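Local coordinates for protein TRAP-type transporter, periplasmic component (PDB 4P8B) that binds (2S)-2-acetolactate as the periplasmic solute-binding component of a TRAP-type transporter and probably hands it on for uptake, at residues A53-V56 against K57-T60; I135-T138 against L139-G143; D260-I263 against V264-A268. All coordinates share one frame; numbering follows the deposited sequence.

Interaction 1 (A53-V56 against K57-T60)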
ATOM      1  N   ALA A  53       5.150  11.780  13.688  1.00 15.94           N
ATOM      2  CA  ALA A  53       4.524  12.666  14.665  1.00 16.79           C
ATOM      3  C   ALA A  53       5.484  13.004  15.794  1.00 17.92           C
ATOM      4  O   ALA A  53       5.590  14.177  16.189  1.00 18.92           O
ATOM      5  CB  ALA A  53       3.265  12.012  15.201  1.00 16.52           C
ATOM      6  N   ASP A  54       6.200  12.006  16.304  1.00 18.59           N
ATOM      7  CA  ASP A  54       7.132  12.207  17.415  1.00 20.69           C
ATOM      8  C   ASP A  54       8.271  13.120  16.979  1.00 19.67           C
ATOM      9  O   ASP A  54       8.675  14.021  17.723  1.00 20.90           O
ATOM     10  CB  ASP A  54       7.705  10.885  17.948  1.00 21.85           C
ATOM     11  CG  ASP A  54       6.662   9.994  18.607  1.00 27.67           C
ATOM     12  OD1 ASP A  54       5.541  10.467  18.872  1.00 31.58           O
ATOM     13  OD2 ASP A  54       6.978   8.813  18.877  1.00 29.34           O
ATOM     14  N   LEU A  55       8.796  12.929  15.774  1.00 19.59           N
ATOM     15  CA  LEU A  55       9.916  13.755  15.342  1.00 19.57           C
ATOM     16  C   LEU A  55       9.480  15.198  15.133  1.00 20.16           C
ATOM     17  O   LEU A  55      10.227  16.129  15.442  1.00 21.27           O
ATOM     18  CB  LEU A  55      10.517  13.216  14.049  1.00 18.68           C
ATOM     19  CG  LEU A  55      11.301  11.908  14.142  1.00 19.81           C
ATOM     20  CD1 LEU A  55      11.779  11.487  12.749  1.00 19.30           C
ATOM     21  CD2 LEU A  55      12.494  12.014  15.088  1.00 23.72           C
ATOM     22  N   VAL A  56       8.284  15.405  14.597  1.00 19.53           N
ATOM     23  CA  VAL A  56       7.787  16.758  14.375  1.00 20.16           C
ATOM     24  C   VAL A  56       7.623  17.496  15.687  1.00 22.66           C
ATOM     25  O   VAL A  56       8.033  18.658  15.816  1.00 22.47           O
ATOM     26  CB  VAL A  56       6.450  16.760  13.624  1.00 19.67           C
ATOM     27  CG1 VAL A  56       5.799  18.133  13.712  1.00 20.24           C
ATOM     28  CG2 VAL A  56       6.658  16.323  12.170  1.00 18.76           C
ATOM     29  N   LYS A  57       7.044  16.829  16.671  1.00 21.39           N
ATOM     30  CA  LYS A  57       6.849  17.445  17.970  1.00 23.54           C
ATOM     31  C   LYS A  57       8.197  17.820  18.546  1.00 23.79           C
ATOM     32  O   LYS A  57       8.398  18.966  18.963  1.00 24.98           O
ATOM     33  CB  LYS A  57       6.114  16.486  18.895  1.00 22.45           C
ATOM     34  CG  LYS A  57       5.632  17.166  20.168  1.00 26.45           C
ATOM     35  CD  LYS A  57       4.624  16.295  20.885  1.00 37.33           C
ATOM     36  CE  LYS A  57       5.302  15.445  21.936  1.00 38.51           C
ATOM     37  NZ  LYS A  57       5.443  16.214  23.202  1.00 43.40           N
ATOM     38  N   GLN A  58       9.115  16.866  18.583  1.00 23.51           N
ATOM     39  CA  GLN A  58      10.451  17.072  19.124  1.00 24.90           C
ATOM     40  C   GLN A  58      11.158  18.250  18.467  1.00 26.59           C
ATOM     41  O   GLN A  58      11.697  19.110  19.158  1.00 26.64           O
ATOM     42  CB  GLN A  58      11.279  15.798  18.941  1.00 28.80           C
ATOM     43  CG  GLN A  58      12.698  15.885  19.489  1.00 34.70           C
ATOM     44  CD  GLN A  58      13.387  14.530  19.555  1.00 37.92           C
ATOM     45  OE1 GLN A  58      12.836  13.514  19.124  1.00 42.69           O
ATOM     46  NE2 GLN A  58      14.604  14.512  20.094  1.00 47.92           N
ATOM     47  N   ARG A  59      11.128  18.308  17.139  1.00 24.30           N
ATOM     48  CA  ARG A  59      11.939  19.261  16.376  1.00 24.98           C
ATOM     49  C   ARG A  59      11.274  20.624  16.204  1.00 25.45           C
ATOM     50  O   ARG A  59      11.911  21.584  15.733  1.00 28.47           O
ATOM     51  CB  ARG A  59      12.278  18.649  15.008  1.00 23.66           C
ATOM     52  CG  ARG A  59      13.148  17.403  15.115  1.00 23.26           C
ATOM     53  CD  ARG A  59      13.359  16.749  13.756  1.00 24.12           C
ATOM     54  NE  ARG A  59      14.138  15.513  13.850  1.00 24.25           N
ATOM     55  CZ  ARG A  59      14.400  14.694  12.826  1.00 23.20           C
ATOM     56  NH1 ARG A  59      13.960  14.965  11.601  1.00 19.98           N
ATOM     57  NH2 ARG A  59      15.124  13.607  13.029  1.00 24.41           N
ATOM     58  N   THR A  60      10.007  20.728  16.588  1.00 25.26           N
ATOM     59  CA  THR A  60       9.340  22.028  16.643  1.00 26.08           C
ATOM     60  C   THR A  60       9.198  22.542  18.069  1.00 27.40           C
ATOM     61  O   THR A  60       8.404  23.445  18.323  1.00 28.05           O
ATOM     62  CB  THR A  60       7.940  22.006  16.014  1.00 25.18           C
ATOM     63  OG1 THR A  60       7.082  21.108  16.747  1.00 24.64           O
ATOM     64  CG2 THR A  60       8.035  21.585  14.553  1.00 24.02           C
TER

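Interaction 2 (I135-T138 against L139-G143)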
ATOM      1  N   ILE A 135       4.636  11.602 -10.023  1.00 14.04           N
ATOM      2  CA  ILE A 135       3.475  11.369  -9.164  1.00 15.25           C
ATOM      3  C   ILE A 135       3.360  12.454  -8.085  1.00 12.47           C
ATOM      4  O   ILE A 135       2.279  12.992  -7.853  1.00 14.08           O
ATOM      5  CB  ILE A 135       3.511   9.959  -8.547  1.00 13.78           C
ATOM      6  CG1 ILE A 135       3.126   8.939  -9.621  1.00 16.73           C
ATOM      7  CG2 ILE A 135       2.562   9.866  -7.373  1.00 14.74           C
ATOM      8  CD1 ILE A 135       3.417   7.515  -9.274  1.00 19.58           C
ATOM      9  N   PHE A 136       4.481  12.808  -7.470  1.00 13.63           N
ATOM     10  CA  PHE A 136       4.470  13.889  -6.480  1.00 13.54           C
ATOM     11  C   PHE A 136       3.980  15.209  -7.073  1.00 14.60           C
ATOM     12  O   PHE A 136       3.190  15.910  -6.449  1.00 15.61           O
ATOM     13  CB  PHE A 136       5.839  14.078  -5.827  1.00 13.32           C
ATOM     14  CG  PHE A 136       6.054  13.232  -4.589  1.00 14.58           C
ATOM     15  CD1 PHE A 136       5.403  12.028  -4.414  1.00 12.97           C
ATOM     16  CD2 PHE A 136       6.938  13.665  -3.606  1.00 14.81           C
ATOM     17  CE1 PHE A 136       5.604  11.268  -3.247  1.00 14.90           C
ATOM     18  CE2 PHE A 136       7.140  12.906  -2.452  1.00 14.76           C
ATOM     19  CZ  PHE A 136       6.489  11.717  -2.294  1.00 15.21           C
ATOM     20  N   ALA A 137       4.418  15.534  -8.290  1.00 15.36           N
ATOM     21  CA  ALA A 137       3.955  16.765  -8.937  1.00 16.53           C
ATOM     22  C   ALA A 137       2.446  16.730  -9.153  1.00 15.99           C
ATOM     23  O   ALA A 137       1.764  17.750  -8.954  1.00 19.29           O
ATOM     24  CB  ALA A 137       4.674  16.983 -10.261  1.00 17.43           C
ATOM     25  N   THR A 138       1.923  15.569  -9.536  1.00 16.39           N
ATOM     26  CA  THR A 138       0.497  15.418  -9.759  1.00 18.44           C
ATOM     27  C   THR A 138      -0.261  15.617  -8.443  1.00 18.05           C
ATOM     28  O   THR A 138      -1.298  16.289  -8.388  1.00 19.00           O
ATOM     29  CB  THR A 138       0.181  14.039 -10.357  1.00 19.96           C
ATOM     30  OG1 THR A 138       0.704  13.954 -11.697  1.00 20.43           O
ATOM     31  CG2 THR A 138      -1.325  13.796 -10.391  1.00 23.34           C
ATOM     32  N   LEU A 139       0.255  15.040  -7.363  1.00 16.89           N
ATOM     33  CA  LEU A 139      -0.390  15.185  -6.066  1.00 17.11           C
ATOM     34  C   LEU A 139      -0.398  16.635  -5.584  1.00 18.38           C
ATOM     35  O   LEU A 139      -1.410  17.130  -5.080  1.00 18.49           O
ATOM     36  CB  LEU A 139       0.304  14.288  -5.034  1.00 15.20           C
ATOM     37  CG  LEU A 139       0.120  12.791  -5.211  1.00 13.83           C
ATOM     38  CD1 LEU A 139       1.027  12.054  -4.244  1.00 14.84           C
ATOM     39  CD2 LEU A 139      -1.328  12.423  -4.989  1.00 17.11           C
ATOM     40  N   GLU A 140       0.730  17.318  -5.746  1.00 17.49           N
ATOM     41  CA  GLU A 140       0.856  18.700  -5.307  1.00 21.58           C
ATOM     42  C   GLU A 140      -0.195  19.567  -6.003  1.00 25.72           C
ATOM     43  O   GLU A 140      -0.840  20.414  -5.374  1.00 24.32           O
ATOM     44  CB  GLU A 140       2.276  19.209  -5.563  1.00 23.84           C
ATOM     45  CG  GLU A 140       2.599  20.495  -4.814  1.00 30.90           C
ATOM     46  CD  GLU A 140       1.981  21.714  -5.464  1.00 33.74           C
ATOM     47  OE1 GLU A 140       1.759  21.680  -6.694  1.00 36.62           O
ATOM     48  OE2 GLU A 140       1.714  22.703  -4.745  1.00 36.56           O
ATOM     49  N   LYS A 141      -0.405  19.328  -7.291  1.00 19.85           N
ATOM     50  CA  LYS A 141      -1.355  20.138  -8.047  1.00 24.65           C
ATOM     51  C   LYS A 141      -2.764  19.883  -7.550  1.00 24.25           C
ATOM     52  O   LYS A 141      -3.637  20.752  -7.654  1.00 26.81           O
ATOM     53  CB  LYS A 141      -1.269  19.825  -9.545  1.00 26.08           C
ATOM     54  CG  LYS A 141      -0.010  20.339 -10.224  1.00 28.81           C
ATOM     55  CD  LYS A 141      -0.028  20.029 -11.714  1.00 31.67           C
ATOM     56  CE  LYS A 141       1.161  20.658 -12.448  1.00 40.17           C
ATOM     57  NZ  LYS A 141       2.422  19.872 -12.263  1.00 43.60           N
ATOM     58  N   ALA A 142      -2.980  18.688  -7.001  1.00 22.86           N
ATOM     59  CA  ALA A 142      -4.295  18.281  -6.517  1.00 25.88           C
ATOM     60  C   ALA A 142      -4.626  18.804  -5.124  1.00 26.22           C
ATOM     61  O   ALA A 142      -5.708  18.532  -4.605  1.00 30.81           O
ATOM     62  CB  ALA A 142      -4.397  16.762  -6.531  1.00 24.86           C
ATOM     63  N   GLY A 143      -3.707  19.531  -4.500  1.00 23.27           N
ATOM     64  CA  GLY A 143      -3.993  20.145  -3.213  1.00 23.84           C
ATOM     65  C   GLY A 143      -3.554  19.327  -2.017  1.00 25.65           C
ATOM     66  O   GLY A 143      -3.980  19.561  -0.891  1.00 27.58           O
TER
HETATM   67  O   HOH W   1       3.071  20.262  -8.774  1.00 36.78           O

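Interaction 3 (D260-I263 against V264-A268)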
ATOM      1  N   ASP A 260       9.126  25.782   9.464  1.00 32.14           N
ATOM      2  CA  ASP A 260       8.418  24.631  10.025  1.00 31.07           C
ATOM      3  C   ASP A 260       8.094  23.611   8.950  1.00 28.56           C
ATOM      4  O   ASP A 260       8.109  22.387   9.189  1.00 27.06           O
ATOM      5  CB  ASP A 260       7.128  25.076  10.700  1.00 31.16           C
ATOM      6  CG  ASP A 260       7.374  25.662  12.064  1.00 36.46           C
ATOM      7  OD1 ASP A 260       8.452  25.358  12.633  1.00 33.05           O
ATOM      8  OD2 ASP A 260       6.505  26.415  12.571  1.00 33.98           O
ATOM      9  N   ARG A 261       7.779  24.097   7.760  1.00 28.67           N
ATOM     10  CA  ARG A 261       7.533  23.202   6.646  1.00 28.53           C
ATOM     11  C   ARG A 261       8.770  22.353   6.439  1.00 26.14           C
ATOM     12  O   ARG A 261       8.665  21.145   6.222  1.00 24.49           O
ATOM     13  CB  ARG A 261       7.159  23.986   5.385  1.00 27.66           C
ATOM     14  CG  ARG A 261       5.801  24.672   5.510  1.00 34.37           C
ATOM     15  CD  ARG A 261       5.438  25.441   4.264  1.00 37.50           C
ATOM     16  NE  ARG A 261       4.674  26.642   4.599  1.00 37.47           N
ATOM     17  CZ  ARG A 261       4.870  27.844   4.070  1.00 38.12           C
ATOM     18  NH1 ARG A 261       5.815  28.041   3.156  1.00 38.91           N
ATOM     19  NH2 ARG A 261       4.110  28.855   4.463  1.00 38.78           N
ATOM     20  N   GLU A 262       9.948  22.950   6.554  1.00 27.34           N
ATOM     21  CA  GLU A 262      11.192  22.209   6.374  1.00 26.76           C
ATOM     22  C   GLU A 262      11.362  21.107   7.424  1.00 25.81           C
ATOM     23  O   GLU A 262      11.746  19.975   7.106  1.00 24.47           O
ATOM     24  CB  GLU A 262      12.392  23.157   6.424  1.00 28.54           C
ATOM     25  CG  GLU A 262      13.698  22.449   6.205  1.00 32.98           C
ATOM     26  CD  GLU A 262      13.691  21.634   4.933  1.00 36.84           C
ATOM     27  OE1 GLU A 262      13.060  22.084   3.953  1.00 42.03           O
ATOM     28  OE2 GLU A 262      14.294  20.537   4.918  1.00 42.44           O
ATOM     29  N   ILE A 263      11.081  21.426   8.678  1.00 26.63           N
ATOM     30  CA  ILE A 263      11.144  20.444   9.753  1.00 25.99           C
ATOM     31  C   ILE A 263      10.187  19.268   9.506  1.00 24.77           C
ATOM     32  O   ILE A 263      10.568  18.107   9.636  1.00 23.01           O
ATOM     33  CB  ILE A 263      10.798  21.086  11.092  1.00 27.85           C
ATOM     34  CG1 ILE A 263      11.867  22.120  11.426  1.00 33.06           C
ATOM     35  CG2 ILE A 263      10.717  20.037  12.196  1.00 26.79           C
ATOM     36  CD1 ILE A 263      13.095  21.535  12.047  1.00 35.21           C
ATOM     37  N   VAL A 264       8.950  19.575   9.146  1.00 23.83           N
ATOM     38  CA  VAL A 264       7.945  18.540   8.946  1.00 22.25           C
ATOM     39  C   VAL A 264       8.306  17.634   7.761  1.00 20.83           C
ATOM     40  O   VAL A 264       8.137  16.407   7.842  1.00 19.51           O
ATOM     41  CB  VAL A 264       6.540  19.152   8.780  1.00 22.53           C
ATOM     42  CG1 VAL A 264       5.519  18.060   8.432  1.00 20.95           C
ATOM     43  CG2 VAL A 264       6.120  19.844  10.073  1.00 23.86           C
ATOM     44  N   LYS A 265       8.810  18.231   6.687  1.00 21.22           N
ATOM     45  CA  LYS A 265       9.260  17.493   5.519  1.00 20.16           C
ATOM     46  C   LYS A 265      10.426  16.594   5.873  1.00 19.70           C
ATOM     47  O   LYS A 265      10.400  15.412   5.561  1.00 18.37           O
ATOM     48  CB  LYS A 265       9.647  18.445   4.388  1.00 21.04           C
ATOM     49  CG  LYS A 265      10.161  17.733   3.144  1.00 22.27           C
ATOM     50  CD  LYS A 265      10.206  18.683   1.959  1.00 33.26           C
ATOM     51  CE  LYS A 265      10.548  17.948   0.672  1.00 34.83           C
ATOM     52  NZ  LYS A 265      10.311  18.790  -0.539  1.00 40.31           N
ATOM     53  N   GLN A 266      11.455  17.112   6.535  1.00 20.88           N
ATOM     54  CA  GLN A 266      12.593  16.252   6.868  1.00 20.62           C
ATOM     55  C   GLN A 266      12.180  15.138   7.840  1.00 19.74           C
ATOM     56  O   GLN A 266      12.699  14.017   7.788  1.00 18.91           O
ATOM     57  CB  GLN A 266      13.757  17.066   7.446  1.00 22.30           C
ATOM     58  CG  GLN A 266      14.997  16.234   7.707  1.00 23.86           C
ATOM     59  CD  GLN A 266      15.568  15.629   6.431  1.00 23.10           C
ATOM     60  OE1 GLN A 266      15.768  16.327   5.443  1.00 33.86           O
ATOM     61  NE2 GLN A 266      15.827  14.323   6.451  1.00 23.22           N
ATOM     62  N   ALA A 267      11.246  15.439   8.728  1.00 20.06           N
ATOM     63  CA  ALA A 267      10.752  14.433   9.652  1.00 19.39           C
ATOM     64  C   ALA A 267      10.030  13.313   8.893  1.00 17.68           C
ATOM     65  O   ALA A 267      10.184  12.135   9.231  1.00 16.91           O
ATOM     66  CB  ALA A 267       9.838  15.059  10.688  1.00 20.22           C
ATOM     67  N   ALA A 268       9.271  13.679   7.859  1.00 17.23           N
ATOM     68  CA  ALA A 268       8.624  12.683   7.000  1.00 15.77           C
ATOM     69  C   ALA A 268       9.664  11.826   6.257  1.00 15.07           C
ATOM     70  O   ALA A 268       9.517  10.615   6.147  1.00 14.01           O
ATOM     71  CB  ALA A 268       7.702  13.357   6.014  1.00 15.74           C
TER

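Interaction 1 (A53-V56 against K57-T60)
Leu55 and Arg59 run side by side because both CG atoms stand anti to their own carbonyl carbon (chi1 -71° and -64°), and the arginine chain is extended from CG to NE. The two methyls of Leu55 thus come to one face of the guanidinium: CD2 of Leu55 lies 3.7 Å from NH2 of Arg59, and CD1 of Leu55 sits over the same group, offset toward its rim. The aliphatic part of Arg59 also folds against the backbone, with CG 3.2 Å from Leu55 O. The contact is the last two turns of helix 44-59, closed by successive i to i+4 bonds: Lys57 N to Ala53 O (3.1 Å), Gln58 N to Asp54 O, and Arg59 N to Leu55 O.

Thr60 is where helical backbone angles end, and two bonds from this one residue grip Val56 O. Thr60 N donates to Val56 O at 3.0 Å, and Thr60 OG1 donates to it at 2.8 Å from the opposite face of the carbonyl plane. The hydroxyl can do so because chi1 (63°) sets it between the backbone N and the carbonyl carbon; the same oxygen accepts from Ile64 N, tying the helix end to the loop that leads to strand 66-69.

Outside, Asp270 of helix 258-279 pairs with Arg59 NH1 in a salt bridge. Leu55 and Val56 pack on Ala267 of that helix, whereas Ala53 and Val56 also reach Ile66 of strand 66-69, so these last turns complete the helical crossing of the beta-alpha-beta unit formed by strand 33-36, helix 44-59 and strand 66-69.

Interaction 2 (I135-T138 against L139-G143)
The Phe136 ring meets Leu139 CD1 obliquely, 4.4 Å from Phe136 CD1, and is stacked with Trp149 of strand 144-154. Phe136 and Leu139 belong to the last turns of helix 130-141, which ends in a Schellman motif: Gly143 has positive phi (95°), and its N bonds to Glu140 O at 3.1 Å. With that phi, a CB would run into the carbonyl oxygen of Ala142, so the position suits a residue without one.

Ile135 and Leu139 point the same way, and CG2 of Ile135 lies 4.1 Å from CD1 of Leu139. CG2 reaches that methyl because it points opposite to the Ile135 N, while CG1 sits beside that N (chi1 -75°). Together with Phe136 they face the protein: Leu139 rests on Pro146, Ile245 and Phe83, and Ile135 on Leu108 and Phe111. The i to i+4 bonds hold through Lys141 N to Ala137 O, but Ala142 N to Thr138 O is weak, with an N-H...O angle of 133°, as the helix gives out.

Nearer the helix end, Lys141 CG passes 3.4 Å from Ala137 O. A water donates one hydrogen bond to Ala137 O and another to Glu140 OE1, each 2.8 Å from the water oxygen.

Interaction 3 (D260-I263 against V264-A268)
Val264 packs back on the preceding turn of its helix: its CG2, anti to the carbonyl carbon with CG1 anti to the backbone N (chi1 174°), lies 3.3 Å from Asp260 O. Asp260 O also accepts the Val264 N-H, with N to O 2.9 Å, so the methyl lies beside the backbone bond. One turn on, Ala267 repeats the pattern with less bulk, its CB 3.3 Å from Ile263 O, to which Ala267 N bonds. On the outer side the carboxylate of Glu262 curls back to CB of Gln266, 4.3 Å from OE2, through a bend at chi2; Glu262 OE1 and Lys265 NZ stay 6.2 Å apart, too far for an ion pair.

Further out, partners fix the polar ends. Asp260 is held by a salt bridge to Arg63 and a hydrogen bond to Tyr29, Arg261 by the carbonyls of Trp253 and Glu254, and Gln266 NE2 by Asp270 in the next turn.

These are early turns of helix 258-279, plain packing away from the ligand pocket. Ala267 and Ala268 touch Trp52 of helix 44-59, and Trp52 NE1 donates to Val264 O; Val264 and Ala268 lean on Leu147, placing the helix between helix 44-59 and strand 144-154.

All three contacts are local helical turns arranged in series, so none nests in or crosses another, and none closes a long loop. From the N terminus, interaction 1 ends helix 44-59 ahead of strand 66-69, interaction 2 ends helix 130-141 just before strand 144-154, and interaction 3 lies early in helix 258-279. Interactions 1 and 3 touch directly: CB of Arg59 is 3.5 Å from CG2 of Ile263, and CG2 of Thr60 is 3.9 Å from CG2 of Ile263. Interaction 2 stays apart, its nearest atoms about 7 Å from interaction 3, although both pack on strand 144-154 at the edge of the five-stranded sheet.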